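Local coordinates for putative uncharacterized protein (Streptococcus pyogenes serotype M1, PDB 3VZH) that probably acts as a Cas5d endoribonuclease, binding CRISPR transcripts and cutting them into crRNA for bacterial antiviral defence, at residues 31-36 / 88-92; 45-50 / 133-139; 168-174 / 190-196. All coordinates share one frame; numbering follows the deposited sequence.

Interaction 1. Residues 31-36 / 88-92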
loop_
_atom_site.group_PDB
_atom_site.type_symbol
_atom_site.label_atom_id
_atom_site.label_comp_id
_atom_site.label_asym_id
_atom_site.label_seq_id
_atom_site.Cartn_x
_atom_site.Cartn_y
_atom_site.Cartn_z
ATOM N N ARG A 31 -15.890 -2.631 13.668
ATOM C CA ARG A 31 -15.060 -2.464 12.482
ATOM C C ARG A 31 -14.667 -3.855 12.002
ATOM O O ARG A 31 -14.211 -4.697 12.789
ATOM C CB ARG A 31 -13.751 -1.720 12.774
ATOM C CG ARG A 31 -13.661 -0.759 13.952
ATOM C CD ARG A 31 -12.174 -0.569 14.270
ATOM N NE ARG A 31 -11.854 0.654 15.008
ATOM C CZ ARG A 31 -10.742 1.377 14.835
ATOM N NH1 ARG A 31 -9.832 1.026 13.928
ATOM N NH2 ARG A 31 -10.547 2.477 15.560
ATOM N N SER A 32 -14.836 -4.125 10.719
ATOM C CA SER A 32 -14.336 -5.380 10.206
ATOM C C SER A 32 -13.306 -5.033 9.142
ATOM O O SER A 32 -13.372 -3.988 8.538
ATOM C CB SER A 32 -15.473 -6.243 9.644
ATOM O OG SER A 32 -16.126 -5.605 8.558
ATOM N N SER A 33 -12.315 -5.882 8.964
ATOM C CA SER A 33 -11.374 -5.603 7.907
ATOM C C SER A 33 -11.946 -5.983 6.517
ATOM O O SER A 33 -12.691 -6.929 6.410
ATOM C CB SER A 33 -10.077 -6.389 8.210
ATOM O OG SER A 33 -9.088 -5.975 7.347
ATOM N N TYR A 34 -11.557 -5.250 5.466
ATOM C CA TYR A 34 -11.581 -5.772 4.097
ATOM C C TYR A 34 -10.720 -6.966 4.104
ATOM O O TYR A 34 -9.866 -7.133 5.006
ATOM C CB TYR A 34 -10.921 -4.744 3.162
ATOM C CG TYR A 34 -11.828 -3.570 2.786
ATOM C CD1 TYR A 34 -13.040 -3.795 2.098
ATOM C CD2 TYR A 34 -11.438 -2.248 3.063
ATOM C CE1 TYR A 34 -13.894 -2.708 1.728
ATOM C CE2 TYR A 34 -12.285 -1.151 2.695
ATOM C CZ TYR A 34 -13.476 -1.392 2.009
ATOM O OH TYR A 34 -14.275 -0.320 1.599
ATOM N N SER A 35 -10.882 -7.796 3.076
ATOM C CA SER A 35 -10.107 -9.006 3.024
ATOM C C SER A 35 -8.686 -8.804 2.572
ATOM O O SER A 35 -7.886 -9.740 2.652
ATOM C CB SER A 35 -10.768 -9.969 1.986
ATOM O OG SER A 35 -12.119 -10.235 2.322
ATOM N N VAL A 36 -8.392 -7.648 1.980
ATOM C CA VAL A 36 -7.045 -7.378 1.493
ATOM C C VAL A 36 -6.773 -5.878 1.762
ATOM O O VAL A 36 -7.684 -5.120 2.084
ATOM C CB VAL A 36 -6.883 -7.708 -0.024
ATOM C CG1 VAL A 36 -7.195 -9.192 -0.316
ATOM C CG2 VAL A 36 -7.823 -6.859 -0.828
ATOM N N TYR A 88 -17.400 -5.676 18.511
ATOM C CA TYR A 88 -16.548 -6.691 17.879
ATOM C C TYR A 88 -15.661 -6.000 16.872
ATOM O O TYR A 88 -16.090 -5.039 16.205
ATOM C CB TYR A 88 -17.384 -7.742 17.132
ATOM C CG TYR A 88 -18.356 -8.516 17.985
ATOM C CD1 TYR A 88 -17.918 -9.577 18.805
ATOM C CD2 TYR A 88 -19.739 -8.202 17.960
ATOM C CE1 TYR A 88 -18.827 -10.293 19.597
ATOM C CE2 TYR A 88 -20.653 -8.914 18.723
ATOM C CZ TYR A 88 -20.203 -9.954 19.548
ATOM O OH TYR A 88 -21.143 -10.637 20.297
ATOM N N VAL A 89 -14.441 -6.501 16.701
ATOM C CA VAL A 89 -13.598 -6.006 15.663
ATOM C C VAL A 89 -13.128 -7.268 15.001
ATOM O O VAL A 89 -12.714 -8.183 15.735
ATOM C CB VAL A 89 -12.355 -5.222 16.211
ATOM C CG1 VAL A 89 -11.467 -4.774 15.049
ATOM C CG2 VAL A 89 -12.817 -4.003 17.035
ATOM N N SER A 90 -13.223 -7.350 13.659
ATOM C CA SER A 90 -12.739 -8.560 12.933
ATOM C C SER A 90 -11.444 -8.223 12.199
ATOM O O SER A 90 -11.438 -7.376 11.272
ATOM C CB SER A 90 -13.831 -9.140 11.938
ATOM O OG SER A 90 -13.271 -10.262 11.124
ATOM N N TYR A 91 -10.353 -8.876 12.583
ATOM C CA TYR A 91 -9.033 -8.659 11.969
ATOM C C TYR A 91 -8.641 -9.719 10.950
ATOM O O TYR A 91 -9.026 -10.825 11.085
ATOM C CB TYR A 91 -7.948 -8.739 13.086
ATOM C CG TYR A 91 -8.018 -7.609 14.059
ATOM C CD1 TYR A 91 -7.308 -6.410 13.807
ATOM C CD2 TYR A 91 -8.760 -7.733 15.267
ATOM C CE1 TYR A 91 -7.379 -5.345 14.713
ATOM C CE2 TYR A 91 -8.842 -6.651 16.184
ATOM C CZ TYR A 91 -8.134 -5.472 15.908
ATOM O OH TYR A 91 -8.166 -4.391 16.784
ATOM N N LEU A 92 -7.820 -9.360 9.964
ATOM C CA LEU A 92 -7.077 -10.404 9.241
ATOM C C LEU A 92 -6.014 -10.912 10.152
ATOM O O LEU A 92 -5.415 -10.145 10.952
ATOM C CB LEU A 92 -6.458 -9.722 7.996
ATOM C CG LEU A 92 -7.492 -9.339 6.925
ATOM C CD1 LEU A 92 -6.773 -8.408 5.902
ATOM C CD2 LEU A 92 -7.910 -10.680 6.237
#
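Leu92 spreads its isobutyl fork against the Ser33 hydroxyl and the carbonyls of Tyr34 and Ser35. One branch, CD1, comes 3.5 Å from Tyr34 O, while CD2 reaches Ser35 O at 3.7 Å. With CG anti to the carbonyl carbon of Leu92 (chi1 -71°), the fork is carried across to the loop, and CG itself lies 3.7 Å from Ser33 OG. That hydroxyl is fixed from two directions: it donates to Tyr34 O over 2.7 Å, in the carbonyl plane and on a lone pair, and it is also hydrogen-bonded to Phe20 N. Leu92 therefore packs on a polar part of the loop in which Ser33 OG and Tyr34 O are already bonded to each other.

Further along, the two chains run nearly parallel and form a single beta bridge between Ser32 and Ser90. Both backbone polar groups of Ser90 serve the loop. Its N-H gives a 3.0 Å bond to Arg31 O, and its carbonyl receives Ser33 N at 2.9 Å, so the two bonds straddle Ser32. Arg31 O is approached by a second, weaker donor, since Val89 CA sits 3.2 Å away in a CA-H...O contact, with Val89 CG1 beside it. The side chains of Ser32 and Ser90 meet only through their CB atoms. Tyr34 points away from the strand at CB, and its ring packs on Met173 of strand 173-178 in the large sheet.

Strand 88-93 is the middle strand of a three-stranded sheet. Val89 and Tyr91 bond to strand 70-74 on one edge, and Leu92 bonds to Ala18 of strand 17-18 on the other. Ser90, on that second edge, takes the loop as its partner. The chemistry implies an anchorage made largely by backbone groups: two main-chain bonds set the alignment, and one leucine adds apolar cover to the Ser33 hydroxyl and its bond to Tyr34 O.

Interaction 2. Residues 45-50 / 133-139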
loop_
_atom_site.group_PDB
_atom_site.type_symbol
_atom_site.label_atom_id
_atom_site.label_comp_id
_atom_site.label_asym_id
_atom_site.label_seq_id
_atom_site.Cartn_x
_atom_site.Cartn_y
_atom_site.Cartn_z
ATOM N N ILE A 45 1.901 2.677 4.398
ATOM C CA ILE A 45 3.042 1.855 4.713
ATOM C C ILE A 45 4.298 2.299 3.945
ATOM O O ILE A 45 5.390 2.490 4.582
ATOM C CB ILE A 45 2.681 0.409 4.372
ATOM C CG1 ILE A 45 1.678 -0.147 5.476
ATOM C CG2 ILE A 45 3.918 -0.449 4.348
ATOM C CD1 ILE A 45 0.963 -1.454 5.010
ATOM N N VAL A 46 4.152 2.565 2.648
ATOM C CA VAL A 46 5.328 3.046 1.907
ATOM C C VAL A 46 5.758 4.422 2.389
ATOM O O VAL A 46 6.918 4.686 2.533
ATOM C CB VAL A 46 5.170 2.929 0.347
ATOM C CG1 VAL A 46 4.864 1.465 -0.010
ATOM C CG2 VAL A 46 4.127 3.938 -0.202
ATOM N N ASP A 47 4.843 5.330 2.691
ATOM C CA ASP A 47 5.325 6.559 3.247
ATOM C C ASP A 47 5.967 6.446 4.633
ATOM O O ASP A 47 6.751 7.323 5.017
ATOM C CB ASP A 47 4.118 7.518 3.430
ATOM C CG ASP A 47 3.506 7.997 2.125
ATOM O OD1 ASP A 47 4.109 7.852 1.045
ATOM O OD2 ASP A 47 2.413 8.652 2.235
ATOM N N ALA A 48 5.599 5.429 5.429
ATOM C CA ALA A 48 6.285 5.221 6.699
ATOM C C ALA A 48 7.697 4.702 6.419
ATOM O O ALA A 48 8.590 4.855 7.265
ATOM C CB ALA A 48 5.520 4.194 7.546
ATOM N N ILE A 49 7.889 4.041 5.301
ATOM C CA ILE A 49 9.273 3.630 5.002
ATOM C C ILE A 49 10.188 4.838 4.742
ATOM O O ILE A 49 11.258 4.990 5.390
ATOM C CB ILE A 49 9.265 2.677 3.819
ATOM C CG1 ILE A 49 8.429 1.449 4.236
ATOM C CG2 ILE A 49 10.691 2.342 3.333
ATOM C CD1 ILE A 49 8.422 0.355 3.154
ATOM N N TYR A 50 9.761 5.696 3.826
ATOM C CA TYR A 50 10.485 6.945 3.547
ATOM C C TYR A 50 9.527 7.933 2.894
ATOM O O TYR A 50 8.874 7.603 1.875
ATOM C CB TYR A 50 11.664 6.644 2.617
ATOM C CG TYR A 50 12.490 7.839 2.175
ATOM C CD1 TYR A 50 12.790 8.905 3.062
ATOM C CD2 TYR A 50 13.004 7.872 0.895
ATOM C CE1 TYR A 50 13.575 9.983 2.620
ATOM C CE2 TYR A 50 13.753 8.956 0.446
ATOM C CZ TYR A 50 14.043 9.986 1.333
ATOM O OH TYR A 50 14.837 11.062 0.898
ATOM N N GLY A 133 12.277 0.516 7.397
ATOM C CA GLY A 133 11.511 1.781 7.392
ATOM C C GLY A 133 12.005 2.787 8.416
ATOM O O GLY A 133 12.485 2.460 9.516
ATOM N N ARG A 134 11.973 4.054 7.993
ATOM C CA ARG A 134 12.365 5.147 8.884
ATOM C C ARG A 134 11.349 5.380 9.978
ATOM O O ARG A 134 11.735 5.887 11.022
ATOM C CB ARG A 134 12.609 6.420 8.113
ATOM C CG ARG A 134 13.883 6.297 7.334
ATOM C CD ARG A 134 13.779 7.195 6.138
ATOM N NE ARG A 134 14.183 8.577 6.362
ATOM C CZ ARG A 134 15.411 9.069 6.174
ATOM N NH1 ARG A 134 15.594 10.342 6.341
ATOM N NH2 ARG A 134 16.456 8.296 5.892
ATOM N N ARG A 135 10.067 5.100 9.761
ATOM C CA ARG A 135 9.083 5.205 10.833
ATOM C C ARG A 135 8.439 3.864 11.088
ATOM O O ARG A 135 8.672 2.907 10.325
ATOM C CB ARG A 135 8.008 6.200 10.411
ATOM C CG ARG A 135 8.597 7.584 10.124
ATOM C CD ARG A 135 7.519 8.537 10.620
ATOM N NE ARG A 135 8.033 9.879 10.891
ATOM C CZ ARG A 135 8.305 10.791 9.961
ATOM N NH1 ARG A 135 8.247 10.532 8.643
ATOM N NH2 ARG A 135 8.738 11.956 10.372
ATOM N N ASP A 136 7.639 3.794 12.154
ATOM C CA ASP A 136 6.833 2.618 12.499
ATOM C C ASP A 136 5.833 2.281 11.389
ATOM O O ASP A 136 5.121 3.137 10.822
ATOM C CB ASP A 136 6.014 2.924 13.763
ATOM C CG ASP A 136 6.846 2.911 15.004
ATOM O OD1 ASP A 136 6.365 3.508 15.982
ATOM O OD2 ASP A 136 7.926 2.250 14.998
ATOM N N VAL A 137 5.762 1.015 11.094
ATOM C CA VAL A 137 4.869 0.557 10.066
ATOM C C VAL A 137 3.680 -0.178 10.728
ATOM O O VAL A 137 3.880 -1.039 11.588
ATOM C CB VAL A 137 5.678 -0.431 9.200
ATOM C CG1 VAL A 137 4.750 -1.249 8.363
ATOM C CG2 VAL A 137 6.633 0.364 8.304
ATOM N N PHE A 138 2.479 0.218 10.316
ATOM C CA PHE A 138 1.164 -0.224 10.895
ATOM C C PHE A 138 0.347 -0.816 9.784
ATOM O O PHE A 138 0.424 -0.337 8.628
ATOM C CB PHE A 138 0.454 0.985 11.571
ATOM C CG PHE A 138 1.223 1.524 12.746
ATOM C CD1 PHE A 138 1.501 0.712 13.864
ATOM C CD2 PHE A 138 1.707 2.828 12.750
ATOM C CE1 PHE A 138 2.213 1.190 14.973
ATOM C CE2 PHE A 138 2.430 3.309 13.854
ATOM C CZ PHE A 138 2.685 2.495 14.959
ATOM N N LEU A 139 -0.403 -1.891 10.082
ATOM C CA LEU A 139 -1.204 -2.558 9.040
ATOM C C LEU A 139 -2.678 -2.158 9.169
ATOM O O LEU A 139 -3.512 -2.908 9.768
ATOM C CB LEU A 139 -1.053 -4.081 9.146
ATOM C CG LEU A 139 0.382 -4.516 9.063
ATOM C CD1 LEU A 139 0.623 -6.031 9.092
ATOM C CD2 LEU A 139 1.053 -3.914 7.796
HETATM O O HOH W 1 8.544 7.928 6.993
#
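Ala48 O, near the end of helix 39-49, is held by Arg135 N at 2.9 Å, the donor coming nearly along the C=O axis. A water makes a weaker second bond to the same oxygen. This water also donates to Asp47 O over 2.7 Å and accepts from Arg135 NH1 over 3.1 Å, so Arg135 reaches the helix end twice, directly through its backbone and indirectly through its guanidinium.

The next carbonyl, Ile49 O, receives Arg134 N at 2.9 Å along a fairly straight line (168° at the hydrogen), with the donor tilted 20° from the carbonyl plane. The Arg134 chain then curls round this oxygen, its CB, CG and CD all close by, and the bend at chi3 (87°) brings the guanidinium alongside Tyr50. NE lies 3.6 Å from Tyr50 CD1, and Tyr50 CD1 and CE1 lie over one face of the guanidinium. The two planes are steeply inclined to each other, so this is no flat stack. Tyr50 OH is bound by His121. Gly133 lets the loop come in closely, its CA just 3.8 Å from Ile49 CA.

On the loop-facing side of the helix carbon atoms do the touching. Ala48 CB rests against Asp136 O and Val137 CG2; one turn earlier Ile45 CG2 meets Val137 CG1. Ile45 CG1 packs on Phe138 O at 3.4 Å, and the extended chain delivers CD1 to Leu139 CD2, 3.7 Å away. Ile45 and Leu139 both continue onto Val13 of strand 9-15, placing this end in the core.

The chemistry implies a helix C terminus whose last carbonyls are bonded by N-H groups of the loop, and the two arginines there would probably offset the negative end of the helix dipole.

Interaction 3. Residues 168-174 / 190-196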
loop_
_atom_site.group_PDB
_atom_site.type_symbol
_atom_site.label_atom_id
_atom_site.label_comp_id
_atom_site.label_asym_id
_atom_site.label_seq_id
_atom_site.Cartn_x
_atom_site.Cartn_y
_atom_site.Cartn_z
ATOM N N ILE A 168 -10.388 -13.717 -7.665
ATOM C CA ILE A 168 -11.573 -13.300 -6.893
ATOM C C ILE A 168 -11.844 -11.813 -6.960
ATOM O O ILE A 168 -11.005 -11.014 -6.634
ATOM C CB ILE A 168 -11.558 -13.793 -5.413
ATOM C CG1 ILE A 168 -12.790 -13.304 -4.593
ATOM C CG2 ILE A 168 -10.377 -13.304 -4.676
ATOM C CD1 ILE A 168 -13.049 -14.202 -3.384
ATOM N N ASP A 169 -13.088 -11.491 -7.343
ATOM C CA ASP A 169 -13.583 -10.129 -7.301
ATOM C C ASP A 169 -14.028 -9.822 -5.895
ATOM O O ASP A 169 -15.007 -10.396 -5.359
ATOM C CB ASP A 169 -14.732 -10.032 -8.332
ATOM C CG ASP A 169 -15.227 -8.582 -8.558
ATOM O OD1 ASP A 169 -15.762 -8.322 -9.641
ATOM O OD2 ASP A 169 -15.078 -7.746 -7.670
ATOM N N LEU A 170 -13.319 -8.890 -5.257
ATOM C CA LEU A 170 -13.615 -8.473 -3.916
ATOM C C LEU A 170 -14.687 -7.370 -3.911
ATOM O O LEU A 170 -15.078 -6.952 -2.861
ATOM C CB LEU A 170 -12.299 -8.061 -3.188
ATOM C CG LEU A 170 -11.305 -9.259 -3.071
ATOM C CD1 LEU A 170 -9.935 -8.796 -2.664
ATOM C CD2 LEU A 170 -11.773 -10.297 -2.126
ATOM N N GLY A 171 -15.221 -6.966 -5.084
ATOM C CA GLY A 171 -16.352 -5.962 -5.079
ATOM C C GLY A 171 -15.794 -4.593 -4.889
ATOM O O GLY A 171 -14.592 -4.376 -4.996
ATOM N N ILE A 172 -16.642 -3.652 -4.488
ATOM C CA ILE A 172 -16.190 -2.291 -4.423
ATOM C C ILE A 172 -15.428 -2.033 -3.125
ATOM O O ILE A 172 -15.916 -2.330 -2.031
ATOM C CB ILE A 172 -17.414 -1.344 -4.415
ATOM C CG1 ILE A 172 -18.304 -1.614 -5.627
ATOM C CG2 ILE A 172 -16.933 0.093 -4.524
ATOM C CD1 ILE A 172 -17.630 -1.363 -6.976
ATOM N N MET A 173 -14.225 -1.491 -3.222
ATOM C CA MET A 173 -13.379 -1.203 -2.046
ATOM C C MET A 173 -13.021 0.258 -2.052
ATOM O O MET A 173 -12.761 0.850 -3.131
ATOM C CB MET A 173 -12.063 -2.018 -2.151
ATOM C CG MET A 173 -12.308 -3.465 -1.747
ATOM S SD MET A 173 -10.773 -4.455 -1.601
ATOM C CE MET A 173 -10.180 -3.556 -0.158
ATOM N N PHE A 174 -12.969 0.863 -0.877
ATOM C CA PHE A 174 -12.270 2.141 -0.725
ATOM C C PHE A 174 -10.893 2.079 -1.403
ATOM O O PHE A 174 -10.145 1.093 -1.256
ATOM C CB PHE A 174 -12.155 2.493 0.749
ATOM C CG PHE A 174 -11.448 3.775 1.011
ATOM C CD1 PHE A 174 -10.202 3.760 1.621
ATOM C CD2 PHE A 174 -12.003 4.999 0.647
ATOM C CE1 PHE A 174 -9.506 4.958 1.857
ATOM C CE2 PHE A 174 -11.331 6.207 0.906
ATOM C CZ PHE A 174 -10.068 6.180 1.517
ATOM N N TYR A 190 -12.597 7.889 -3.282
ATOM C CA TYR A 190 -12.605 7.094 -4.485
ATOM C C TYR A 190 -12.789 5.651 -4.069
ATOM O O TYR A 190 -12.109 5.153 -3.133
ATOM C CB TYR A 190 -11.294 7.221 -5.280
ATOM C CG TYR A 190 -11.059 8.592 -5.862
ATOM C CD1 TYR A 190 -11.336 8.859 -7.207
ATOM C CD2 TYR A 190 -10.578 9.644 -5.054
ATOM C CE1 TYR A 190 -11.120 10.109 -7.748
ATOM C CE2 TYR A 190 -10.365 10.913 -5.587
ATOM C CZ TYR A 190 -10.644 11.145 -6.921
ATOM O OH TYR A 190 -10.448 12.402 -7.448
ATOM N N PHE A 191 -13.694 4.982 -4.793
ATOM C CA PHE A 191 -13.989 3.540 -4.579
ATOM C C PHE A 191 -13.894 2.860 -5.921
ATOM O O PHE A 191 -14.221 3.502 -6.951
ATOM C CB PHE A 191 -15.393 3.319 -4.005
ATOM C CG PHE A 191 -15.536 3.796 -2.597
ATOM C CD1 PHE A 191 -15.535 2.878 -1.533
ATOM C CD2 PHE A 191 -15.710 5.150 -2.324
ATOM C CE1 PHE A 191 -15.677 3.315 -0.213
ATOM C CE2 PHE A 191 -15.862 5.572 -1.012
ATOM C CZ PHE A 191 -15.818 4.665 0.042
ATOM N N THR A 192 -13.530 1.572 -5.928
ATOM C CA THR A 192 -13.494 0.877 -7.190
ATOM C C THR A 192 -13.527 -0.627 -6.992
ATOM O O THR A 192 -13.202 -1.071 -5.896
ATOM C CB THR A 192 -12.307 1.348 -8.098
ATOM O OG1 THR A 192 -12.681 1.186 -9.497
ATOM C CG2 THR A 192 -10.914 0.616 -7.761
ATOM N N LYS A 193 -14.013 -1.324 -8.033
ATOM C CA LYS A 193 -14.074 -2.792 -8.143
ATOM C C LYS A 193 -12.652 -3.271 -8.095
ATOM O O LYS A 193 -11.796 -2.812 -8.851
ATOM C CB LYS A 193 -14.816 -3.321 -9.415
ATOM C CG LYS A 193 -14.534 -4.842 -9.745
ATOM C CD LYS A 193 -15.240 -5.319 -11.013
ATOM C CE LYS A 193 -16.367 -4.276 -11.258
ATOM N NZ LYS A 193 -17.615 -4.646 -11.964
ATOM N N THR A 194 -12.388 -4.185 -7.169
ATOM C CA THR A 194 -11.020 -4.594 -6.875
ATOM C C THR A 194 -10.936 -6.121 -7.112
ATOM O O THR A 194 -11.640 -6.870 -6.452
ATOM C CB THR A 194 -10.640 -4.140 -5.416
ATOM O OG1 THR A 194 -10.726 -2.674 -5.289
ATOM C CG2 THR A 194 -9.209 -4.678 -5.019
ATOM N N VAL A 195 -10.135 -6.609 -8.056
ATOM C CA VAL A 195 -10.088 -8.020 -8.374
ATOM C C VAL A 195 -8.688 -8.499 -8.083
ATOM O O VAL A 195 -7.724 -7.887 -8.482
ATOM C CB VAL A 195 -10.393 -8.277 -9.872
ATOM C CG1 VAL A 195 -10.402 -9.756 -10.201
ATOM C CG2 VAL A 195 -11.766 -7.676 -10.203
ATOM N N MET A 196 -8.590 -9.565 -7.300
ATOM C CA MET A 196 -7.313 -10.208 -6.985
ATOM C C MET A 196 -7.086 -11.395 -7.933
ATOM O O MET A 196 -7.862 -12.370 -7.897
ATOM C CB MET A 196 -7.345 -10.646 -5.501
ATOM C CG MET A 196 -5.978 -11.143 -5.011
ATOM S SD MET A 196 -5.937 -11.664 -3.295
ATOM C CE MET A 196 -7.098 -13.070 -3.247
#
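Strands 168-171 and 190-196 pair antiparallel at 153°, and after a beta bulge that shifts the register by one residue the ladder continues through 173-174, part of the beta hairpin 173-178/188-197. Thr194 faces the bulge with both backbone groups: its carbonyl takes Leu170 N at 2.9 Å, and its N-H goes to Gly171 O at 3.1 Å from above the carbonyl plane. Regular pairs flank it, Ile168 with Met196 and Met173 with Thr192.

An Asx turn precedes the corner at Ile172, Asp169 OD2 accepting from Gly171 N at 2.7 Å. The carboxylate, with CG anti to the backbone N (chi1 -171°), leans across the Lys193 chain and puts OD1 3.3 Å from CD. Ile172 CG2 covers Phe191 CB on this same face, which Phe174 and Val195 share. Met173, on the other face with Ile168 and Met196, crosses Thr194 at about a right angle and rests SD on its CB and CG2. Strand 200-213 takes the far edge of 190-196, where Thr192 OG1 bonds Asp210 N. Phe174 and Phe191 form a T-shaped pair, centroids 5.6 Å apart and planes at 69°, with Phe174 CD2 over the rim of the Phe191 face.

From the N terminus the chain passes 31-36 and then helix segment 45-50 before either meets its partner. Interaction 1 closes when strand 88-92 returns to the first of these, and interaction 2 closes at 133-139, so their segments alternate along the chain, although the two contacts do not touch. Interaction 3 follows in series as a short local closure between 168-174 and 190-196. Interaction 1 ties the loop before helix 39-49 to the small sheet; interaction 2 ties that helix to the loop after helix 118-130; interaction 3 builds part of the large sheet. Interactions 1 and 3 touch: Tyr34 OH probably hydrogen-bonds Phe174 N, and Val36 CG2 packs on Leu170 CD1. Interactions 2 and 3 lie on opposite sides of the chain's centre.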